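Local coordinates for protein restriction endonuclease (Mycobacterium sp., PDB 4F0Q) that cleaves DNA in a manner dependent on cytosine methylation, acting as a tetrameric restriction endonuclease with a probable PD-(D/E)XK-type nuclease domain, at residues A[20-25]-A[214-219]; A[221-226]-A[239-244]. All coordinates share one frame; numbering follows the deposited sequence.

Contact 1 (A[20-25]-A[214-219])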
ATOM      1  N   PRO A  20       7.547 -34.327  30.763  1.00 25.64           N
ATOM      2  CA  PRO A  20       7.011 -33.138  30.093  1.00 25.97           C
ATOM      3  C   PRO A  20       5.537 -32.914  30.411  1.00 25.80           C
ATOM      4  O   PRO A  20       4.755 -33.864  30.391  1.00 30.41           O
ATOM      5  CB  PRO A  20       7.167 -33.472  28.600  1.00 22.86           C
ATOM      6  CG  PRO A  20       8.088 -34.654  28.541  1.00 22.19           C
ATOM      7  CD  PRO A  20       7.849 -35.404  29.806  1.00 24.53           C
ATOM      8  N   ARG A  21       5.168 -31.671  30.706  1.00 22.60           N
ATOM      9  CA  ARG A  21       3.764 -31.320  30.891  1.00 24.28           C
ATOM     10  C   ARG A  21       3.363 -30.162  29.975  1.00 22.51           C
ATOM     11  O   ARG A  21       3.499 -28.988  30.322  1.00 22.76           O
ATOM     12  CB  ARG A  21       3.450 -31.021  32.364  1.00 25.76           C
ATOM     13  CG  ARG A  21       4.408 -30.065  33.050  1.00 23.68           C
ATOM     14  CD  ARG A  21       4.016 -29.862  34.504  1.00 21.63           C
ATOM     15  NE  ARG A  21       4.520 -28.599  35.034  1.00 20.79           N
ATOM     16  CZ  ARG A  21       5.738 -28.430  35.534  1.00 19.53           C
ATOM     17  NH1 ARG A  21       6.589 -29.445  35.577  1.00 19.02           N
ATOM     18  NH2 ARG A  21       6.105 -27.241  35.992  1.00 23.36           N
ATOM     19  N   LEU A  22       2.869 -30.515  28.793  1.00 22.01           N
ATOM     20  CA  LEU A  22       2.583 -29.540  27.751  1.00 21.13           C
ATOM     21  C   LEU A  22       1.234 -28.858  27.941  1.00 20.55           C
ATOM     22  O   LEU A  22       0.199 -29.520  28.017  1.00 21.93           O
ATOM     23  CB  LEU A  22       2.621 -30.213  26.378  1.00 18.95           C
ATOM     24  CG  LEU A  22       3.865 -31.041  26.051  1.00 21.91           C
ATOM     25  CD1 LEU A  22       3.746 -31.650  24.662  1.00 15.76           C
ATOM     26  CD2 LEU A  22       5.121 -30.195  26.164  1.00 17.01           C
ATOM     27  N   VAL A  23       1.252 -27.532  28.012  1.00 21.52           N
ATOM     28  CA  VAL A  23       0.017 -26.759  28.018  1.00 15.84           C
ATOM     29  C   VAL A  23      -0.153 -26.080  26.661  1.00 16.94           C
ATOM     30  O   VAL A  23       0.769 -25.445  26.154  1.00 16.90           O
ATOM     31  CB  VAL A  23      -0.017 -25.723  29.166  1.00 15.57           C
ATOM     32  CG1 VAL A  23       1.221 -24.844  29.143  1.00 16.68           C
ATOM     33  CG2 VAL A  23      -1.284 -24.880  29.093  1.00 14.97           C
ATOM     34  N   PHE A  24      -1.329 -26.239  26.065  1.00 19.76           N
ATOM     35  CA  PHE A  24      -1.576 -25.710  24.730  1.00 17.99           C
ATOM     36  C   PHE A  24      -2.393 -24.425  24.769  1.00 15.31           C
ATOM     37  O   PHE A  24      -3.095 -24.155  25.742  1.00 19.18           O
ATOM     38  CB  PHE A  24      -2.274 -26.757  23.858  1.00 17.20           C
ATOM     39  CG  PHE A  24      -1.468 -28.006  23.657  1.00 17.85           C
ATOM     40  CD1 PHE A  24      -0.565 -28.103  22.612  1.00 17.70           C
ATOM     41  CD2 PHE A  24      -1.610 -29.083  24.517  1.00 17.07           C
ATOM     42  CE1 PHE A  24       0.180 -29.251  22.425  1.00 18.50           C
ATOM     43  CE2 PHE A  24      -0.867 -30.234  24.336  1.00 17.17           C
ATOM     44  CZ  PHE A  24       0.029 -30.319  23.288  1.00 19.74           C
ATOM     45  N   VAL A  25      -2.290 -23.632  23.708  1.00 17.65           N
ATOM     46  CA  VAL A  25      -3.033 -22.382  23.620  1.00 18.71           C
ATOM     47  C   VAL A  25      -4.531 -22.654  23.550  1.00 17.51           C
ATOM     48  O   VAL A  25      -5.016 -23.274  22.604  1.00 20.35           O
ATOM     49  CB  VAL A  25      -2.607 -21.553  22.395  1.00 14.09           C
ATOM     50  CG1 VAL A  25      -3.421 -20.273  22.314  1.00 16.75           C
ATOM     51  CG2 VAL A  25      -1.120 -21.241  22.459  1.00 13.39           C
ATOM     52  N   GLY A 214       5.947 -23.924  17.643  1.00 16.19           N
ATOM     53  CA  GLY A 214       6.756 -24.821  16.840  1.00 13.10           C
ATOM     54  C   GLY A 214       6.066 -26.149  16.586  1.00 16.00           C
ATOM     55  O   GLY A 214       5.010 -26.196  15.959  1.00 19.83           O
ATOM     56  N   GLU A 215       6.661 -27.230  17.082  1.00 16.10           N
ATOM     57  CA  GLU A 215       6.118 -28.569  16.875  1.00 15.77           C
ATOM     58  C   GLU A 215       4.806 -28.794  17.625  1.00 17.09           C
ATOM     59  O   GLU A 215       4.057 -29.722  17.316  1.00 19.09           O
ATOM     60  CB  GLU A 215       7.142 -29.634  17.274  1.00 19.16           C
ATOM     61  CG  GLU A 215       8.348 -29.703  16.355  1.00 23.43           C
ATOM     62  CD  GLU A 215       9.310 -30.808  16.738  1.00 26.76           C
ATOM     63  OE1 GLU A 215       9.086 -31.458  17.780  1.00 27.24           O
ATOM     64  OE2 GLU A 215      10.290 -31.027  15.997  1.00 36.35           O
ATOM     65  N   ILE A 216       4.539 -27.949  18.614  1.00 20.74           N
ATOM     66  CA  ILE A 216       3.279 -27.996  19.348  1.00 17.23           C
ATOM     67  C   ILE A 216       2.692 -26.593  19.460  1.00 16.52           C
ATOM     68  O   ILE A 216       3.419 -25.605  19.389  1.00 15.50           O
ATOM     69  CB  ILE A 216       3.463 -28.580  20.762  1.00 17.01           C
ATOM     70  CG1 ILE A 216       4.462 -27.740  21.561  1.00 15.72           C
ATOM     71  CG2 ILE A 216       3.921 -30.026  20.691  1.00 19.12           C
ATOM     72  CD1 ILE A 216       4.641 -28.199  22.989  1.00 17.89           C
ATOM     73  N   ASP A 217       1.377 -26.503  19.625  1.00 15.52           N
ATOM     74  CA  ASP A 217       0.735 -25.209  19.821  1.00 14.29           C
ATOM     75  C   ASP A 217       0.635 -24.898  21.310  1.00 18.01           C
ATOM     76  O   ASP A 217      -0.457 -24.835  21.871  1.00 21.02           O
ATOM     77  CB  ASP A 217      -0.650 -25.176  19.175  1.00 15.29           C
ATOM     78  CG  ASP A 217      -1.256 -23.784  19.168  1.00 15.82           C
ATOM     79  OD1 ASP A 217      -0.490 -22.804  19.064  1.00 14.48           O
ATOM     80  OD2 ASP A 217      -2.495 -23.668  19.272  1.00 16.98           O
ATOM     81  N   GLY A 218       1.787 -24.708  21.943  1.00 14.47           N
ATOM     82  CA  GLY A 218       1.843 -24.433  23.365  1.00 17.43           C
ATOM     83  C   GLY A 218       3.260 -24.509  23.897  1.00 19.03           C
ATOM     84  O   GLY A 218       4.220 -24.431  23.131  1.00 19.99           O
ATOM     85  N   VAL A 219       3.395 -24.662  25.211  1.00 15.77           N
ATOM     86  CA  VAL A 219       4.715 -24.716  25.834  1.00 19.41           C
ATOM     87  C   VAL A 219       4.843 -25.850  26.848  1.00 20.12           C
ATOM     88  O   VAL A 219       3.847 -26.381  27.343  1.00 19.02           O
ATOM     89  CB  VAL A 219       5.070 -23.387  26.541  1.00 18.35           C
ATOM     90  CG1 VAL A 219       5.191 -22.250  25.533  1.00 16.43           C
ATOM     91  CG2 VAL A 219       4.040 -23.058  27.609  1.00 20.63           C
TER
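Val23 and Val219 lie side by side on one face of a two-stranded ribbon, CG1 of Val23 3.7 Å from CG2 of Val219; each methyl sits between its own backbone N and carbonyl carbon, and Phe178 of strand 175-193 packs on both residues. In a second apolar group the Ile216 side chain crosses that of Leu22 at about a right angle, Ile216 CD1 3.8 Å from Leu22 CD2, while Ile216 CB lies 3.7 Å from Phe24 CE1. Leu125 of a second subunit packs on both Phe24 and Ile216. The antiparallel ribbon ties strand 22-24 to strand 218-220, nearly two hundred residues later, in the part carrying the AspBHI N-terminal (PUA-clan) family. Val23 and Val219 are its hydrogen-bonded pair, Val23 N to Val219 O and Val219 N to Val23 O, both 2.9 Å and nearly along the C=O axes. At the neighbouring non-hydrogen-bonded pair, Gly218 has no side chain; its CA lies 3.9 Å from Phe24 CA and makes a CA-H...O contact with Val23 O. Asp217 centres an inverse gamma turn and gives its O to Val25 N in a straight bond (2.9 Å, 163°). Asp217 OD2 lies 3.8 Å from Val25 CB and forms a salt bridge with Arg261.

Contact 2 (A[221-226]-A[239-244])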
ATOM      1  N   PHE A 221       6.013 -26.686  30.544  1.00 20.77           N
ATOM      2  CA  PHE A 221       6.186 -25.931  31.779  1.00 21.69           C
ATOM      3  C   PHE A 221       7.501 -26.232  32.492  1.00 20.05           C
ATOM      4  O   PHE A 221       7.826 -25.601  33.498  1.00 24.20           O
ATOM      5  CB  PHE A 221       5.001 -26.137  32.724  1.00 22.51           C
ATOM      6  CG  PHE A 221       4.140 -24.920  32.880  1.00 24.58           C
ATOM      7  CD1 PHE A 221       4.543 -23.869  33.687  1.00 23.47           C
ATOM      8  CD2 PHE A 221       2.931 -24.821  32.214  1.00 24.64           C
ATOM      9  CE1 PHE A 221       3.755 -22.743  33.827  1.00 29.76           C
ATOM     10  CE2 PHE A 221       2.136 -23.698  32.353  1.00 23.54           C
ATOM     11  CZ  PHE A 221       2.549 -22.658  33.159  1.00 27.22           C
ATOM     12  N   ARG A 222       8.258 -27.192  31.968  1.00 22.69           N
ATOM     13  CA  ARG A 222       9.588 -27.477  32.491  1.00 20.96           C
ATOM     14  C   ARG A 222      10.543 -26.333  32.157  1.00 21.04           C
ATOM     15  O   ARG A 222      11.597 -26.189  32.777  1.00 23.07           O
ATOM     16  CB  ARG A 222      10.117 -28.804  31.945  1.00 20.91           C
ATOM     17  CG  ARG A 222       9.343 -30.016  32.436  1.00 21.08           C
ATOM     18  CD  ARG A 222      10.040 -31.312  32.063  1.00 22.41           C
ATOM     19  NE  ARG A 222      10.122 -31.498  30.618  1.00 20.62           N
ATOM     20  CZ  ARG A 222      10.675 -32.554  30.032  1.00 20.65           C
ATOM     21  NH1 ARG A 222      11.201 -33.523  30.768  1.00 21.23           N
ATOM     22  NH2 ARG A 222      10.706 -32.640  28.709  1.00 22.13           N
ATOM     23  N   TRP A 223      10.161 -25.530  31.169  1.00 17.89           N
ATOM     24  CA  TRP A 223      10.865 -24.299  30.834  1.00 17.22           C
ATOM     25  C   TRP A 223      10.878 -23.385  32.055  1.00 19.30           C
ATOM     26  O   TRP A 223      11.925 -22.870  32.462  1.00 20.95           O
ATOM     27  CB  TRP A 223      10.148 -23.610  29.670  1.00 19.98           C
ATOM     28  CG  TRP A 223      10.778 -22.336  29.189  1.00 19.71           C
ATOM     29  CD1 TRP A 223      12.057 -21.912  29.411  1.00 21.71           C
ATOM     30  CD2 TRP A 223      10.150 -21.318  28.399  1.00 18.24           C
ATOM     31  NE1 TRP A 223      12.262 -20.693  28.808  1.00 17.79           N
ATOM     32  CE2 TRP A 223      11.106 -20.307  28.181  1.00 18.47           C
ATOM     33  CE3 TRP A 223       8.871 -21.164  27.856  1.00 16.28           C
ATOM     34  CZ2 TRP A 223      10.825 -19.161  27.443  1.00 17.02           C
ATOM     35  CZ3 TRP A 223       8.593 -20.024  27.125  1.00 14.17           C
ATOM     36  CH2 TRP A 223       9.565 -19.038  26.924  1.00 15.94           C
ATOM     37  N   ILE A 224       9.699 -23.200  32.640  1.00 21.43           N
ATOM     38  CA  ILE A 224       9.545 -22.375  33.830  1.00 25.65           C
ATOM     39  C   ILE A 224      10.235 -23.017  35.029  1.00 22.63           C
ATOM     40  O   ILE A 224      10.831 -22.322  35.852  1.00 23.52           O
ATOM     41  CB  ILE A 224       8.057 -22.113  34.142  1.00 25.10           C
ATOM     42  CG1 ILE A 224       7.391 -21.415  32.956  1.00 29.38           C
ATOM     43  CG2 ILE A 224       7.905 -21.268  35.394  1.00 18.95           C
ATOM     44  CD1 ILE A 224       8.092 -20.138  32.541  1.00 26.73           C
ATOM     45  N   ASP A 225      10.161 -24.343  35.115  1.00 24.16           N
ATOM     46  CA  ASP A 225      10.851 -25.085  36.166  1.00 18.94           C
ATOM     47  C   ASP A 225      12.339 -24.772  36.138  1.00 18.41           C
ATOM     48  O   ASP A 225      12.950 -24.525  37.176  1.00 21.70           O
ATOM     49  CB  ASP A 225      10.646 -26.591  35.997  1.00 22.41           C
ATOM     50  CG  ASP A 225       9.198 -27.008  36.151  1.00 22.38           C
ATOM     51  OD1 ASP A 225       8.372 -26.167  36.563  1.00 19.16           O
ATOM     52  OD2 ASP A 225       8.888 -28.186  35.869  1.00 22.19           O
ATOM     53  N   ASP A 226      12.913 -24.781  34.940  1.00 22.10           N
ATOM     54  CA  ASP A 226      14.323 -24.462  34.762  1.00 20.77           C
ATOM     55  C   ASP A 226      14.602 -23.000  35.088  1.00 20.71           C
ATOM     56  O   ASP A 226      15.590 -22.688  35.751  1.00 23.20           O
ATOM     57  CB  ASP A 226      14.776 -24.780  33.337  1.00 19.54           C
ATOM     58  CG  ASP A 226      14.668 -26.254  33.008  1.00 18.81           C
ATOM     59  OD1 ASP A 226      14.669 -27.073  33.950  1.00 21.72           O
ATOM     60  OD2 ASP A 226      14.585 -26.592  31.810  1.00 23.38           O
ATOM     61  N   ARG A 239      16.416 -25.499  27.603  1.00 21.07           N
ATOM     62  CA  ARG A 239      16.343 -26.876  27.118  1.00 23.10           C
ATOM     63  C   ARG A 239      14.914 -27.345  26.843  1.00 26.45           C
ATOM     64  O   ARG A 239      14.697 -28.250  26.037  1.00 27.01           O
ATOM     65  CB  ARG A 239      17.053 -27.836  28.078  1.00 24.97           C
ATOM     66  CG  ARG A 239      16.567 -27.776  29.515  1.00 27.73           C
ATOM     67  CD  ARG A 239      17.418 -28.668  30.404  1.00 32.02           C
ATOM     68  NE  ARG A 239      17.007 -28.613  31.804  1.00 39.25           N
ATOM     69  CZ  ARG A 239      17.636 -29.242  32.791  1.00 34.70           C
ATOM     70  NH1 ARG A 239      18.711 -29.975  32.532  1.00 40.17           N
ATOM     71  NH2 ARG A 239      17.195 -29.139  34.037  1.00 27.91           N
ATOM     72  N   HIS A 240      13.944 -26.726  27.508  1.00 26.04           N
ATOM     73  CA  HIS A 240      12.540 -27.067  27.298  1.00 20.61           C
ATOM     74  C   HIS A 240      11.752 -25.864  26.792  1.00 19.91           C
ATOM     75  O   HIS A 240      10.523 -25.834  26.866  1.00 17.00           O
ATOM     76  CB  HIS A 240      11.918 -27.607  28.588  1.00 20.78           C
ATOM     77  CG  HIS A 240      12.629 -28.800  29.145  1.00 22.34           C
ATOM     78  ND1 HIS A 240      12.706 -30.002  28.474  1.00 21.44           N
ATOM     79  CD2 HIS A 240      13.297 -28.977  30.310  1.00 22.28           C
ATOM     80  CE1 HIS A 240      13.391 -30.867  29.201  1.00 24.61           C
ATOM     81  NE2 HIS A 240      13.760 -30.270  30.321  1.00 24.11           N
ATOM     82  N   ALA A 241      12.473 -24.875  26.275  1.00 17.60           N
ATOM     83  CA  ALA A 241      11.863 -23.660  25.752  1.00 16.07           C
ATOM     84  C   ALA A 241      11.526 -23.823  24.273  1.00 16.75           C
ATOM     85  O   ALA A 241      12.150 -24.625  23.580  1.00 18.78           O
ATOM     86  CB  ALA A 241      12.800 -22.477  25.961  1.00 16.20           C
ATOM     87  N   PRO A 242      10.523 -23.072  23.785  1.00 17.30           N
ATOM     88  CA  PRO A 242      10.177 -23.092  22.361  1.00 17.71           C
ATOM     89  C   PRO A 242      11.345 -22.637  21.489  1.00 18.17           C
ATOM     90  O   PRO A 242      12.150 -21.815  21.928  1.00 19.72           O
ATOM     91  CB  PRO A 242       9.034 -22.079  22.267  1.00 17.04           C
ATOM     92  CG  PRO A 242       8.433 -22.063  23.627  1.00 18.11           C
ATOM     93  CD  PRO A 242       9.581 -22.251  24.568  1.00 14.33           C
ATOM     94  N   GLU A 243      11.429 -23.168  20.274  1.00 17.55           N
ATOM     95  CA  GLU A 243      12.493 -22.798  19.345  1.00 18.56           C
ATOM     96  C   GLU A 243      12.431 -21.316  18.986  1.00 16.77           C
ATOM     97  O   GLU A 243      13.461 -20.682  18.757  1.00 21.20           O
ATOM     98  CB  GLU A 243      12.413 -23.646  18.073  1.00 15.97           C
ATOM     99  CG  GLU A 243      12.669 -25.133  18.285  1.00 26.77           C
ATOM    100  CD  GLU A 243      14.146 -25.468  18.420  1.00 32.02           C
ATOM    101  OE1 GLU A 243      14.976 -24.534  18.456  1.00 33.37           O
ATOM    102  OE2 GLU A 243      14.477 -26.670  18.487  1.00 41.93           O
ATOM    103  N   SER A 244      11.218 -20.774  18.940  1.00 20.07           N
ATOM    104  CA  SER A 244      11.009 -19.369  18.608  1.00 18.64           C
ATOM    105  C   SER A 244      11.627 -18.449  19.656  1.00 17.60           C
ATOM    106  O   SER A 244      12.219 -17.420  19.323  1.00 15.64           O
ATOM    107  CB  SER A 244       9.514 -19.072  18.465  1.00 20.31           C
ATOM    108  OG  SER A 244       8.814 -19.393  19.655  1.00 15.07           O
TER
HETATM  109  O   HOH W   1      13.923 -25.129  29.798  1.00 18.71           O
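The guanidinium of Arg222 lies flat on one face of the His240 imidazole, planes 27° and centres 3.8 Å apart, with His240 CE1 over the middle of the guanidinium. At the edge of the same imidazole, Asp226 OD2 meets His240 CD2 at 3.1 Å. Trp223, its CG anti to the backbone N (chi1 -179°), presents one indole face to two CH-pi contacts: Ala241 CB stands 3.4 Å from the five-membered-ring centroid, Pro242 CD 3.7 Å from the six-membered-ring centroid. Trp245 meets the indole edge-to-face. Helix 222-227 thus packs against the loop leading into helix 243-251, with Pro242 at the N-cap. Arg239 forms a bidentate salt bridge of two hydrogen bonds, Arg239 NE to Asp226 OD2 at 3.2 Å and Arg239 NH2 to Asp226 OD1 at 3.3 Å; both oxygens lie close to the guanidinium plane, but the carboxylate is turned 58° against it and is met from above. A water donates to Asp226 OD2 and accepts from His240 N. Arg222 NH1 hydrogen-bonds to Ala17 O, and Arg222 NE forms a salt bridge with Asp220. The stacked cation would tend to disfavour protonation of His240; Asp226, its OD2 4.1 Å from His240 NE2, would tend to favour it, and the structure does not settle the balance.

The two contacts follow each other along the chain and their centres lie about 10 Å apart: strand 218-220 of contact 1 leads into helix 222-227 of contact 2. A salt bridge joins them directly, Arg21 NH2 to Asp225 OD1 at 2.6 Å. Packing adds to it: Val23 CG1 lies 3.5 Å from Phe221 CD2, and the Pro20 ring touches the Arg222 guanidinium, Pro20 CG to Arg222 NH2 3.3 Å. Segment 20-25 therefore borders both the ribbon and the first turn of the helix. The magnesium ion is bound at Asp334, Gln355 and Ala356, which fall in the PDDEXK family region, and no residue of either contact is among these ligands.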